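Local coordinates for uncharacterized protein (Mycobacterium tuberculosis CAS/NITR204, PDB 5VYQ), which probably transfers a formyl group from a folate cofactor to the sugar amine of dTDP-4-amino-4,6-dideoxyglucose, at residues V99-G104 against D164-L169; A143-A148 against V170-D175; N230-D235 against K240-V245. All coordinates share one frame; numbering follows the deposited sequence.

Contact 1 (V99-G104 against D164-L169). With LI (lithium ion), chain M; FON (N-{[4-({[(6R)-2-amino-5-formyl-4-oxo-1,4,5,6,7,8-hexahydropteridin-6-yl]methyl}amino)phenyl]carbonyl}-L-glutamic acid), chain C; 0FX (dTDP-4-amino-4,6-dideoxyglucose), chain D.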
loop_
_atom_site.group_PDB
_atom_site.type_symbol
_atom_site.label_atom_id
_atom_site.label_comp_id
_atom_site.label_asym_id
_atom_site.label_seq_id
_atom_site.Cartn_x
_atom_site.Cartn_y
_atom_site.Cartn_z
ATOM N N VAL A 99 12.779 -22.276 28.953
ATOM C CA VAL A 99 11.605 -22.420 28.104
ATOM C C VAL A 99 11.446 -21.148 27.307
ATOM O O VAL A 99 11.573 -20.055 27.842
ATOM C CB VAL A 99 10.368 -22.696 28.994
ATOM C CG1 VAL A 99 9.056 -22.635 28.229
ATOM C CG2 VAL A 99 10.497 -24.072 29.602
ATOM N N ASN A 100 11.145 -21.315 26.022
ATOM C CA ASN A 100 10.930 -20.252 25.074
ATOM C C ASN A 100 9.469 -20.158 24.672
ATOM O O ASN A 100 8.799 -21.171 24.495
ATOM C CB ASN A 100 11.758 -20.554 23.823
ATOM C CG ASN A 100 11.827 -19.394 22.867
ATOM O OD1 ASN A 100 11.962 -18.232 23.271
ATOM N ND2 ASN A 100 11.840 -19.697 21.570
ATOM N N VAL A 101 9.007 -18.921 24.548
ATOM C CA VAL A 101 7.743 -18.643 23.924
ATOM C C VAL A 101 7.995 -17.964 22.581
ATOM O O VAL A 101 8.470 -16.835 22.522
ATOM C CB VAL A 101 6.862 -17.743 24.793
ATOM C CG1 VAL A 101 5.581 -17.410 24.045
ATOM C CG2 VAL A 101 6.655 -18.367 26.164
ATOM N N HIS A 102 7.739 -18.729 21.542
ATOM C CA HIS A 102 8.178 -18.399 20.178
ATOM C C HIS A 102 6.982 -18.133 19.281
ATOM O O HIS A 102 6.067 -19.002 19.168
ATOM C CB HIS A 102 8.922 -19.569 19.589
ATOM C CG HIS A 102 9.263 -19.453 18.137
ATOM N ND1 HIS A 102 10.023 -18.419 17.611
ATOM C CD2 HIS A 102 9.010 -20.302 17.110
ATOM C CE1 HIS A 102 10.159 -18.617 16.310
ATOM N NE2 HIS A 102 9.546 -19.740 15.985
ATOM N N PRO A 103 6.987 -16.973 18.613
ATOM C CA PRO A 103 5.875 -16.634 17.725
ATOM C C PRO A 103 6.031 -17.244 16.314
ATOM O O PRO A 103 5.899 -16.568 15.284
ATOM C CB PRO A 103 5.899 -15.098 17.746
ATOM C CG PRO A 103 7.361 -14.806 17.798
ATOM C CD PRO A 103 7.942 -15.861 18.721
ATOM N N GLY A 104 6.246 -18.557 16.300
ATOM C CA GLY A 104 6.200 -19.369 15.094
ATOM C C GLY A 104 5.631 -20.736 15.444
ATOM O O GLY A 104 5.454 -21.041 16.648
ATOM N N ASP A 164 -1.992 -12.129 20.513
ATOM C CA ASP A 164 -3.184 -12.554 21.267
ATOM C C ASP A 164 -3.084 -14.047 21.577
ATOM O O ASP A 164 -3.390 -14.461 22.684
ATOM C CB ASP A 164 -4.480 -12.311 20.492
ATOM C CG ASP A 164 -4.828 -10.833 20.346
ATOM O OD1 ASP A 164 -4.412 -10.027 21.170
ATOM O OD2 ASP A 164 -5.527 -10.480 19.383
ATOM N N ILE A 165 -2.650 -14.848 20.620
ATOM C CA ILE A 165 -2.474 -16.288 20.817
ATOM C C ILE A 165 -1.418 -16.577 21.857
ATOM O O ILE A 165 -1.557 -17.493 22.677
ATOM C CB ILE A 165 -2.205 -17.035 19.497
ATOM C CG1 ILE A 165 -3.448 -16.917 18.614
ATOM C CG2 ILE A 165 -1.735 -18.435 19.774
ATOM C CD1 ILE A 165 -3.236 -17.395 17.186
ATOM N N GLU A 166 -0.350 -15.795 21.879
ATOM C CA GLU A 166 0.703 -16.036 22.818
ATOM C C GLU A 166 0.176 -15.828 24.223
ATOM O O GLU A 166 0.468 -16.639 25.107
ATOM C CB GLU A 166 1.852 -15.060 22.540
ATOM C CG GLU A 166 3.048 -15.268 23.364
ATOM C CD GLU A 166 4.259 -14.481 22.804
ATOM O OE1 GLU A 166 4.608 -13.627 23.572
ATOM O OE2 GLU A 166 4.774 -14.647 21.688
ATOM N N ARG A 167 -0.599 -14.761 24.408
ATOM C CA ARG A 167 -1.147 -14.467 25.726
ATOM C C ARG A 167 -2.094 -15.587 26.170
ATOM O O ARG A 167 -1.996 -16.068 27.313
ATOM C CB ARG A 167 -1.859 -13.121 25.709
ATOM C CG ARG A 167 -2.753 -12.874 26.936
ATOM C CD ARG A 167 -3.328 -11.477 26.944
ATOM N NE ARG A 167 -2.259 -10.501 27.181
ATOM C CZ ARG A 167 -1.795 -10.172 28.396
ATOM N NH1 ARG A 167 -0.782 -9.282 28.487
ATOM N NH2 ARG A 167 -2.326 -10.734 29.511
ATOM N N GLU A 168 -2.930 -16.068 25.240
ATOM C CA GLU A 168 -3.877 -17.158 25.515
ATOM C C GLU A 168 -3.134 -18.425 25.957
ATOM O O GLU A 168 -3.445 -19.085 26.952
ATOM C CB GLU A 168 -4.791 -17.390 24.283
ATOM C CG GLU A 168 -5.844 -16.269 24.198
ATOM C CD GLU A 168 -6.657 -16.028 22.929
ATOM O OE1 GLU A 168 -6.576 -16.718 21.889
ATOM O OE2 GLU A 168 -7.453 -15.064 22.989
ATOM N N LEU A 169 -2.128 -18.805 25.186
ATOM C CA LEU A 169 -1.438 -20.042 25.411
ATOM C C LEU A 169 -0.616 -20.040 26.679
ATOM O O LEU A 169 -0.565 -21.012 27.446
ATOM C CB LEU A 169 -0.591 -20.301 24.163
ATOM C CG LEU A 169 -0.206 -21.720 23.885
ATOM C CD1 LEU A 169 -1.448 -22.587 23.666
ATOM C CD2 LEU A 169 0.744 -21.722 22.681
HETATM LI LI LI M . 12.269 -17.810 18.508
HETATM N N1 FON C . 18.846 -19.461 22.966
HETATM C C2 FON C . 18.914 -20.678 22.437
HETATM N NA2 FON C . 19.969 -21.471 22.780
HETATM N N3 FON C . 17.967 -21.087 21.577
HETATM C C4 FON C . 16.916 -20.317 21.206
HETATM O O4 FON C . 16.033 -20.748 20.426
HETATM C C4A FON C . 16.794 -18.975 21.802
HETATM N N5 FON C . 15.804 -18.024 21.503
HETATM C C6 FON C . 16.221 -16.625 21.699
HETATM C C7 FON C . 16.696 -16.485 23.148
HETATM N N8 FON C . 17.786 -17.405 23.360
HETATM C C8A FON C . 17.846 -18.597 22.739
HETATM C C9 FON C . 17.273 -16.152 20.672
HETATM N N10 FON C . 16.668 -16.137 19.344
HETATM C C11 FON C . 18.679 -15.034 15.873
HETATM C C12 FON C . 17.366 -15.501 15.824
HETATM C C13 FON C . 16.715 -15.863 16.998
HETATM C C14 FON C . 17.350 -15.748 18.230
HETATM C C15 FON C . 18.659 -15.284 18.296
HETATM C C16 FON C . 19.317 -14.933 17.117
HETATM C C FON C . 19.377 -14.642 14.564
HETATM O O FON C . 18.767 -14.531 13.479
HETATM N N FON C . 20.687 -14.386 14.624
HETATM C CA FON C . 21.476 -13.911 13.488
HETATM C CB FON C . 22.219 -12.601 13.798
HETATM C CG FON C . 21.201 -11.519 14.180
HETATM C CD FON C . 21.663 -10.077 14.107
HETATM O OE1 FON C . 22.613 -9.784 13.351
HETATM O OE2 FON C . 21.041 -9.212 14.778
HETATM C CT FON C . 22.432 -14.989 13.073
HETATM O O1 FON C . 22.905 -14.876 11.917
HETATM O O2 FON C . 22.691 -15.928 13.867
HETATM C CP1 FON C . 14.665 -18.359 21.064
HETATM O O3 FON C . 13.814 -17.524 20.779
HETATM O O4P 0FX D . 8.487 -10.897 17.629
HETATM P P2 0FX D . 9.920 -10.680 17.979
HETATM O O3P 0FX D . 10.206 -10.245 19.398
HETATM O O1G 0FX D . 10.594 -12.069 17.504
HETATM C C1G 0FX D . 11.954 -12.165 17.121
HETATM C C2G 0FX D . 12.077 -13.422 16.250
HETATM O O2G 0FX D . 11.153 -13.253 15.166
HETATM C C3G 0FX D . 11.649 -14.654 17.065
HETATM O O3G 0FX D . 11.562 -15.840 16.237
HETATM C C4G 0FX D . 12.551 -14.774 18.286
HETATM N N4A 0FX D . 12.053 -15.932 19.065
HETATM C C5G 0FX D . 12.480 -13.469 19.082
HETATM C C6G 0FX D . 13.611 -13.482 20.109
HETATM O O5G 0FX D . 12.756 -12.293 18.301
HETATM O OPP 0FX D . 10.629 -9.652 16.962
HETATM P P 0FX D . 10.483 -8.049 16.838
HETATM O O1P 0FX D . 11.832 -7.549 16.491
HETATM O O2P 0FX D . 9.709 -7.531 18.023
HETATM O O5 0FX D . 9.531 -7.834 15.565
HETATM C C5 0FX D . 8.153 -8.122 15.614
HETATM C C4 0FX D . 7.604 -8.144 14.200
HETATM O O4 0FX D . 7.732 -6.832 13.657
HETATM C C3 0FX D . 8.338 -9.017 13.183
HETATM O O3 0FX D . 7.852 -10.363 13.226
HETATM C C2 0FX D . 8.050 -8.393 11.831
HETATM C C1 0FX D . 7.983 -6.942 12.251
HETATM N N11 0FX D . 9.234 -6.231 11.963
HETATM C C61 0FX D . 10.152 -5.890 12.891
HETATM C C51 0FX D . 11.291 -5.187 12.548
HETATM C C5A 0FX D . 12.312 -4.866 13.610
HETATM C C21 0FX D . 9.414 -5.717 10.681
HETATM O O21 0FX D . 8.503 -5.992 9.777
HETATM N N31 0FX D . 10.505 -5.045 10.311
HETATM C C41 0FX D . 11.420 -4.730 11.256
HETATM O O41 0FX D . 12.499 -4.025 10.860
HETATM O O HOH W 1 14.216 -17.552 17.657
#
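Val-101 and Glu-166 meet where helix 155-179 covers strand 97-102, an inner strand of the mixed, Rossmann-like sheet of the formyltransferase domain. The two side chains meet at a slant. Val-101 puts its CG1 branch against the flank of the glutamate, 3.4 Å from Glu-166 CG and equally near CD, a close apolar touch in a buried place. With Glu-166 CG anti to the backbone N (chi1 -175°) and the chain extended beyond it, the carboxylate is carried past the valine toward the loop after the strand. There Pro-103 CB lies alongside, 4.1 Å from Glu-166 OE2. The polar end is satisfied elsewhere: OE2 is hydrogen-bonded to NE2 of His-83, whose ND1 binds the sugar nucleotide, which makes Glu-166 a second-shell residue behind a ligand-binding histidine. Along the strand the side chains alternate, and Asn-100 and His-102 face the ligands while Val-101 points to the helix. Asn-100 ND2 lies 3.0 Å from O3, the formyl oxygen of folinic acid, and Asn-100 OD1 is hydrogen-bonded to Ser-81 OG. The His-102 ring reaches a lithium ion through ND1, at 2.5 Å, with the sugar hydroxyl O3G of the bound nucleotide near the ring plane at its edge. Asp-137 and a water also bind the ion, and the amine N4A of the sugar coordinates it at 2.0 Å.

Contact 2 (A143-A148 against V170-D175)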
loop_
_atom_site.group_PDB
_atom_site.type_symbol
_atom_site.label_atom_id
_atom_site.label_comp_id
_atom_site.label_asym_id
_atom_site.label_seq_id
_atom_site.Cartn_x
_atom_site.Cartn_y
_atom_site.Cartn_z
ATOM N N ALA A 143 3.531 -26.771 24.318
ATOM C CA ALA A 143 2.232 -26.456 23.734
ATOM C C ALA A 143 2.427 -25.612 22.498
ATOM O O ALA A 143 3.450 -24.944 22.360
ATOM C CB ALA A 143 1.361 -25.697 24.714
ATOM N N GLN A 144 1.439 -25.672 21.611
ATOM C CA GLN A 144 1.470 -24.777 20.487
ATOM C C GLN A 144 0.083 -24.636 19.908
ATOM O O GLN A 144 -0.862 -25.392 20.207
ATOM C CB GLN A 144 2.531 -25.215 19.461
ATOM C CG GLN A 144 2.254 -26.445 18.727
ATOM C CD GLN A 144 3.287 -26.918 17.703
ATOM O OE1 GLN A 144 3.155 -28.066 17.331
ATOM N NE2 GLN A 144 4.271 -26.120 17.239
ATOM N N ARG A 145 -0.028 -23.617 19.081
ATOM C CA ARG A 145 -1.302 -23.256 18.503
ATOM C C ARG A 145 -1.097 -22.565 17.167
ATOM O O ARG A 145 -0.293 -21.640 17.043
ATOM C CB ARG A 145 -2.140 -22.372 19.414
ATOM C CG ARG A 145 -3.550 -22.067 18.913
ATOM C CD ARG A 145 -4.441 -21.555 20.050
ATOM N NE ARG A 145 -4.482 -22.595 21.078
ATOM C CZ ARG A 145 -4.730 -22.391 22.370
ATOM N NH1 ARG A 145 -4.981 -21.172 22.827
ATOM N NH2 ARG A 145 -4.711 -23.408 23.202
ATOM N N GLU A 146 -1.868 -23.022 16.193
ATOM C CA GLU A 146 -1.856 -22.424 14.857
ATOM C C GLU A 146 -2.635 -21.113 14.782
ATOM O O GLU A 146 -3.642 -20.900 15.462
ATOM C CB GLU A 146 -2.343 -23.474 13.825
ATOM C CG GLU A 146 -2.203 -23.005 12.368
ATOM C CD GLU A 146 -2.631 -23.997 11.300
ATOM O OE1 GLU A 146 -2.982 -25.157 11.656
ATOM O OE2 GLU A 146 -2.616 -23.540 10.127
ATOM N N CYS A 147 -2.159 -20.213 13.918
ATOM C CA CYS A 147 -2.864 -18.979 13.542
ATOM C C CYS A 147 -3.138 -19.082 12.052
ATOM O O CYS A 147 -2.224 -19.226 11.251
ATOM C CB CYS A 147 -1.929 -17.807 13.758
ATOM S SG CYS A 147 -2.626 -16.186 13.427
ATOM N N ALA A 148 -4.397 -18.940 11.665
ATOM C CA ALA A 148 -4.685 -19.016 10.233
ATOM C C ALA A 148 -4.210 -17.707 9.554
ATOM O O ALA A 148 -4.106 -16.641 10.184
ATOM C CB ALA A 148 -6.175 -19.264 10.035
ATOM N N VAL A 170 0.069 -18.914 26.923
ATOM C CA VAL A 170 0.799 -18.771 28.169
ATOM C C VAL A 170 -0.078 -18.826 29.429
ATOM O O VAL A 170 0.279 -19.506 30.391
ATOM C CB VAL A 170 1.677 -17.490 28.163
ATOM C CG1 VAL A 170 2.305 -17.214 29.515
ATOM C CG2 VAL A 170 2.767 -17.659 27.115
ATOM N N LEU A 171 -1.185 -18.091 29.409
ATOM C CA LEU A 171 -2.113 -18.080 30.542
ATOM C C LEU A 171 -2.698 -19.462 30.743
ATOM O O LEU A 171 -2.843 -19.894 31.885
ATOM C CB LEU A 171 -3.188 -17.038 30.401
ATOM C CG LEU A 171 -2.603 -15.632 30.407
ATOM C CD1 LEU A 171 -3.645 -14.576 30.145
ATOM C CD2 LEU A 171 -1.865 -15.312 31.700
ATOM N N GLU A 172 -3.032 -20.169 29.664
ATOM C CA GLU A 172 -3.511 -21.529 29.812
ATOM C C GLU A 172 -2.520 -22.483 30.447
ATOM O O GLU A 172 -2.912 -23.286 31.309
ATOM C CB GLU A 172 -3.831 -22.108 28.443
ATOM C CG GLU A 172 -5.071 -21.542 27.786
ATOM C CD GLU A 172 -5.262 -21.942 26.330
ATOM O OE1 GLU A 172 -5.919 -21.149 25.583
ATOM O OE2 GLU A 172 -4.807 -23.047 25.980
ATOM N N HIS A 173 -1.257 -22.437 29.988
ATOM C CA HIS A 173 -0.283 -23.418 30.365
ATOM C C HIS A 173 0.686 -23.029 31.487
ATOM O O HIS A 173 1.591 -23.792 31.776
ATOM C CB HIS A 173 0.493 -23.916 29.142
ATOM C CG HIS A 173 -0.383 -24.616 28.167
ATOM N ND1 HIS A 173 -0.755 -25.935 28.330
ATOM C CD2 HIS A 173 -1.013 -24.174 27.057
ATOM C CE1 HIS A 173 -1.532 -26.285 27.328
ATOM N NE2 HIS A 173 -1.716 -25.234 26.548
ATOM N N PHE A 174 0.520 -21.853 32.072
ATOM C CA PHE A 174 1.511 -21.319 32.999
ATOM C C PHE A 174 1.768 -22.287 34.153
ATOM O O PHE A 174 2.914 -22.567 34.498
ATOM C CB PHE A 174 1.077 -19.997 33.581
ATOM C CG PHE A 174 2.060 -19.490 34.603
ATOM C CD1 PHE A 174 3.321 -19.094 34.205
ATOM C CD2 PHE A 174 1.777 -19.546 35.959
ATOM C CE1 PHE A 174 4.262 -18.661 35.132
ATOM C CE2 PHE A 174 2.712 -19.127 36.895
ATOM C CZ PHE A 174 3.950 -18.657 36.489
ATOM N N ASP A 175 0.700 -22.821 34.761
ATOM C CA ASP A 175 0.969 -23.709 35.897
ATOM C C ASP A 175 1.881 -24.870 35.502
ATOM O O ASP A 175 2.794 -25.224 36.265
ATOM C CB ASP A 175 -0.315 -24.278 36.524
ATOM C CG ASP A 175 -1.194 -23.235 37.168
ATOM O OD1 ASP A 175 -0.822 -22.046 37.247
ATOM O OD2 ASP A 175 -2.299 -23.639 37.618
HETATM O O HOH W 2 -3.162 -26.075 24.191
#
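Arg-145 reaches from the edge strand 141-147 of the mixed Rossmann-like sheet to Glu-172 on helix 155-179, the next helix in the chain, which packs back against that strand. From CB, pointing toward the helix, the chain sets out with CG anti to the backbone N (chi1 -174°) and runs on nearly straight to CD. It then bends about the CG-CD bond, which turns the guanidinium end-on to the glutamate. At the tip the two terminal nitrogens each take one carboxylate oxygen in a bidentate salt bridge. Arg-145 NH1 donates to Glu-172 OE1 at 2.9 Å, arriving on the syn side but tilted out of the carboxylate plane. Arg-145 NH2 meets the syn lone pair of Glu-172 OE2 at 2.8 Å, almost straight (166°). Both oxygens lie close to the guanidinium plane, and the two flat groups are turned 30° from each other, a twist that fits the tilt at OE1. Arg-145 NH2 also packs on Leu-169, about one turn earlier on the helix, 3.4 Å from Leu-169 CD1. A water bonded to His-173 NE2 at 2.9 Å accepts a weak bond from the same nitrogen. Next to this pair, Ala-143 makes a CH-pi contact: its CB sits over one face of the His-173 ring, 3.6 Å from His-173 NE2.

Contact 3 (N230-D235 against K240-V245). With 0FX (dTDP-4-amino-4,6-dideoxyglucose), chain D.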
loop_
_atom_site.group_PDB
_atom_site.type_symbol
_atom_site.label_atom_id
_atom_site.label_comp_id
_atom_site.label_asym_id
_atom_site.label_seq_id
_atom_site.Cartn_x
_atom_site.Cartn_y
_atom_site.Cartn_z
ATOM N N ASN A 230 10.093 -2.001 5.018
ATOM C CA ASN A 230 10.796 -3.229 4.775
ATOM C C ASN A 230 11.139 -3.470 3.305
ATOM O O ASN A 230 12.288 -3.681 2.976
ATOM C CB ASN A 230 9.950 -4.440 5.244
ATOM C CG ASN A 230 9.743 -4.519 6.751
ATOM O OD1 ASN A 230 10.659 -4.276 7.572
ATOM N ND2 ASN A 230 8.559 -4.917 7.127
ATOM N N ALA A 231 10.132 -3.548 2.427
ATOM C CA ALA A 231 10.383 -3.858 1.023
ATOM C C ALA A 231 10.907 -2.610 0.275
ATOM O O ALA A 231 10.440 -1.487 0.546
ATOM C CB ALA A 231 9.076 -4.258 0.391
ATOM N N TRP A 232 11.868 -2.857 -0.610
ATOM C CA TRP A 232 12.401 -1.771 -1.425
ATOM C C TRP A 232 12.847 -2.306 -2.750
ATOM O O TRP A 232 13.192 -3.469 -2.908
ATOM C CB TRP A 232 13.571 -1.100 -0.702
ATOM C CG TRP A 232 14.716 -1.995 -0.329
ATOM C CD1 TRP A 232 14.799 -2.817 0.770
ATOM C CD2 TRP A 232 15.963 -2.167 -1.025
ATOM N NE1 TRP A 232 15.997 -3.494 0.787
ATOM C CE2 TRP A 232 16.745 -3.090 -0.283
ATOM C CE3 TRP A 232 16.505 -1.618 -2.174
ATOM C CZ2 TRP A 232 18.040 -3.454 -0.658
ATOM C CZ3 TRP A 232 17.778 -1.989 -2.551
ATOM C CH2 TRP A 232 18.534 -2.917 -1.807
ATOM N N PHE A 233 12.851 -1.429 -3.731
ATOM C CA PHE A 233 13.499 -1.708 -5.011
ATOM C C PHE A 233 14.388 -0.518 -5.331
ATOM O O PHE A 233 14.267 0.522 -4.700
ATOM C CB PHE A 233 12.474 -1.952 -6.113
ATOM C CG PHE A 233 11.554 -0.793 -6.401
ATOM C CD1 PHE A 233 10.312 -0.684 -5.773
ATOM C CD2 PHE A 233 11.848 0.125 -7.385
ATOM C CE1 PHE A 233 9.430 0.343 -6.059
ATOM C CE2 PHE A 233 10.992 1.175 -7.674
ATOM C CZ PHE A 233 9.772 1.297 -7.006
ATOM N N VAL A 234 15.258 -0.695 -6.316
ATOM C CA VAL A 234 16.031 0.405 -6.882
ATOM C C VAL A 234 15.543 0.602 -8.308
ATOM O O VAL A 234 15.393 -0.362 -9.046
ATOM C CB VAL A 234 17.548 0.121 -6.778
ATOM C CG1 VAL A 234 18.338 1.226 -7.455
ATOM C CG2 VAL A 234 17.896 0.134 -5.290
ATOM N N ASP A 235 15.200 1.844 -8.644
ATOM C CA ASP A 235 14.723 2.160 -9.975
ATOM C C ASP A 235 15.897 2.275 -10.940
ATOM O O ASP A 235 17.049 2.177 -10.535
ATOM C CB ASP A 235 13.764 3.352 -9.998
ATOM C CG ASP A 235 14.412 4.711 -9.770
ATOM O OD1 ASP A 235 15.639 4.830 -9.957
ATOM O OD2 ASP A 235 13.673 5.648 -9.363
ATOM N N LYS A 240 16.427 4.327 -4.467
ATOM C CA LYS A 240 15.704 3.374 -3.614
ATOM C C LYS A 240 14.301 3.836 -3.310
ATOM O O LYS A 240 14.047 4.994 -2.894
ATOM C CB LYS A 240 16.464 3.171 -2.311
ATOM C CG LYS A 240 15.908 2.098 -1.397
ATOM C CD LYS A 240 16.831 1.839 -0.204
ATOM C CE LYS A 240 18.182 1.290 -0.640
ATOM N NZ LYS A 240 19.052 1.015 0.536
ATOM N N VAL A 241 13.366 2.895 -3.446
ATOM C CA VAL A 241 11.979 3.195 -3.161
ATOM C C VAL A 241 11.394 2.109 -2.251
ATOM O O VAL A 241 11.516 0.959 -2.590
ATOM C CB VAL A 241 11.147 3.288 -4.448
ATOM C CG1 VAL A 241 9.704 3.589 -4.131
ATOM C CG2 VAL A 241 11.688 4.348 -5.435
ATOM N N PHE A 242 10.710 2.523 -1.203
ATOM C CA PHE A 242 10.087 1.594 -0.250
ATOM C C PHE A 242 8.646 1.297 -0.639
ATOM O O PHE A 242 7.964 2.118 -1.236
ATOM C CB PHE A 242 10.127 2.168 1.174
ATOM C CG PHE A 242 11.517 2.308 1.692
ATOM C CD1 PHE A 242 12.243 1.184 2.005
ATOM C CD2 PHE A 242 12.119 3.559 1.788
ATOM C CE1 PHE A 242 13.549 1.266 2.455
ATOM C CE2 PHE A 242 13.427 3.656 2.242
ATOM C CZ PHE A 242 14.144 2.506 2.561
ATOM N N VAL A 243 8.162 0.089 -0.357
ATOM C CA VAL A 243 6.861 -0.321 -0.871
ATOM C C VAL A 243 6.125 -1.072 0.238
ATOM O O VAL A 243 6.723 -1.938 0.864
ATOM C CB VAL A 243 6.965 -1.389 -1.983
ATOM C CG1 VAL A 243 5.592 -1.604 -2.612
ATOM C CG2 VAL A 243 7.985 -1.035 -3.036
ATOM N N ARG A 244 4.854 -0.754 0.460
ATOM C CA ARG A 244 3.989 -1.654 1.255
ATOM C C ARG A 244 2.619 -1.711 0.613
ATOM O O ARG A 244 2.297 -0.844 -0.231
ATOM C CB ARG A 244 3.927 -1.223 2.718
ATOM C CG ARG A 244 3.258 0.092 2.960
ATOM C CD ARG A 244 3.358 0.417 4.463
ATOM N NE ARG A 244 3.091 1.826 4.762
ATOM C CZ ARG A 244 1.884 2.386 4.847
ATOM N NH1 ARG A 244 0.742 1.723 4.671
ATOM N NH2 ARG A 244 1.812 3.680 5.114
ATOM N N VAL A 245 1.826 -2.723 0.959
ATOM C CA VAL A 245 0.508 -2.890 0.368
ATOM C C VAL A 245 -0.579 -2.710 1.423
ATOM O O VAL A 245 -0.346 -2.913 2.609
ATOM C CB VAL A 245 0.456 -4.234 -0.361
ATOM C CG1 VAL A 245 0.505 -5.391 0.606
ATOM C CG2 VAL A 245 -0.709 -4.376 -1.303
HETATM O O4P 0FX D . 8.487 -10.897 17.629
HETATM P P2 0FX D . 9.920 -10.680 17.979
HETATM O O3P 0FX D . 10.206 -10.245 19.398
HETATM O O1G 0FX D . 10.594 -12.069 17.504
HETATM C C1G 0FX D . 11.954 -12.165 17.121
HETATM C C2G 0FX D . 12.077 -13.422 16.250
HETATM O O2G 0FX D . 11.153 -13.253 15.166
HETATM C C3G 0FX D . 11.649 -14.654 17.065
HETATM O O3G 0FX D . 11.562 -15.840 16.237
HETATM C C4G 0FX D . 12.551 -14.774 18.286
HETATM N N4A 0FX D . 12.053 -15.932 19.065
HETATM C C5G 0FX D . 12.480 -13.469 19.082
HETATM C C6G 0FX D . 13.611 -13.482 20.109
HETATM O O5G 0FX D . 12.756 -12.293 18.301
HETATM O OPP 0FX D . 10.629 -9.652 16.962
HETATM P P 0FX D . 10.483 -8.049 16.838
HETATM O O1P 0FX D . 11.832 -7.549 16.491
HETATM O O2P 0FX D . 9.709 -7.531 18.023
HETATM O O5 0FX D . 9.531 -7.834 15.565
HETATM C C5 0FX D . 8.153 -8.122 15.614
HETATM C C4 0FX D . 7.604 -8.144 14.200
HETATM O O4 0FX D . 7.732 -6.832 13.657
HETATM C C3 0FX D . 8.338 -9.017 13.183
HETATM O O3 0FX D . 7.852 -10.363 13.226
HETATM C C2 0FX D . 8.050 -8.393 11.831
HETATM C C1 0FX D . 7.983 -6.942 12.251
HETATM N N11 0FX D . 9.234 -6.231 11.963
HETATM C C61 0FX D . 10.152 -5.890 12.891
HETATM C C51 0FX D . 11.291 -5.187 12.548
HETATM C C5A 0FX D . 12.312 -4.866 13.610
HETATM C C21 0FX D . 9.414 -5.717 10.681
HETATM O O21 0FX D . 8.503 -5.992 9.777
HETATM N N31 0FX D . 10.505 -5.045 10.311
HETATM C C41 0FX D . 11.420 -4.730 11.256
HETATM O O41 0FX D . 12.499 -4.025 10.860
HETATM O O HOH W 3 7.461 -2.772 3.430
#
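Strands 231-234 and 240-245 run antiparallel with a marked twist, 143° between their directions, and are joined at the hydrogen-bonded pair Phe-233 and Val-241, where Phe-233 N gives to Val-241 O and Val-241 N returns a bond to Phe-233 O at 2.8 Å. On the face that carries Trp-232, the Lys-240 chain, bent about its CG-CD bond and straight again to NZ, runs slantwise over the indole. Trp-232 CG stands between its own backbone N and carbonyl carbon (chi1 57°), a torsion that holds the ring beside the strand where the lysine can lie over it. Lys-240 CE is 3.7 Å from Trp-232 CE3, and Lys-240 NZ stands almost directly above the six-membered ring of Trp-232, 4.4 Å from its centroid, a cation-pi contact. Phe-242 CD1 touches the root of that side chain, 3.8 Å from Trp-232 CB. This is the beta hairpin of the C-terminal dimerization domain, and Val-241 to Val-245 pair antiparallel with a strand of the second subunit, carrying the sheet across the interface. On the other face of the sheet Phe-233 and Val-241 lie side by side, with Val-241 CB over one face of the phenyl ring, 3.5 Å from Phe-233 CZ, while Val-243 CG2 reaches the ring edge. Helix 213-222 packs on Val-243 through Leu-220. Val-243 N donates to Ala-231 O from well above the carbonyl plane, and beyond that bond a water joins the strands, accepting from Ala-231 N and donating to Val-243 O. Just before the first strand, Asn-230 reads the thymine of the sugar nucleotide with both amide atoms: ND2, which also bonds Leu-223 O, donates to O21, and Asn-230 OD1 accepts from N31 of the nucleotide at 2.8 Å.

Contacts 1 and 2 use consecutive segments of helix 155-179 against one sheet, and they also touch where Ile-165 CD1 packs on Cys-147 CB. Contact 1 lies on an inner strand and is fully buried, a small, largely apolar touch beside strand residues that face the ligands, with the Glu-166 carboxylate turned to His-83; contact 2, on the edge strand, is partly exposed and relies on a charged pair. Contact 3 stands apart, its centre about 31 Å from that of contact 1, in the dimerization domain, where main-chain bonds and aromatic packing replace helix-on-sheet contact. Even so, contacts 1 and 3 hold the same sugar nucleotide, the first at the sugar and the last at the base.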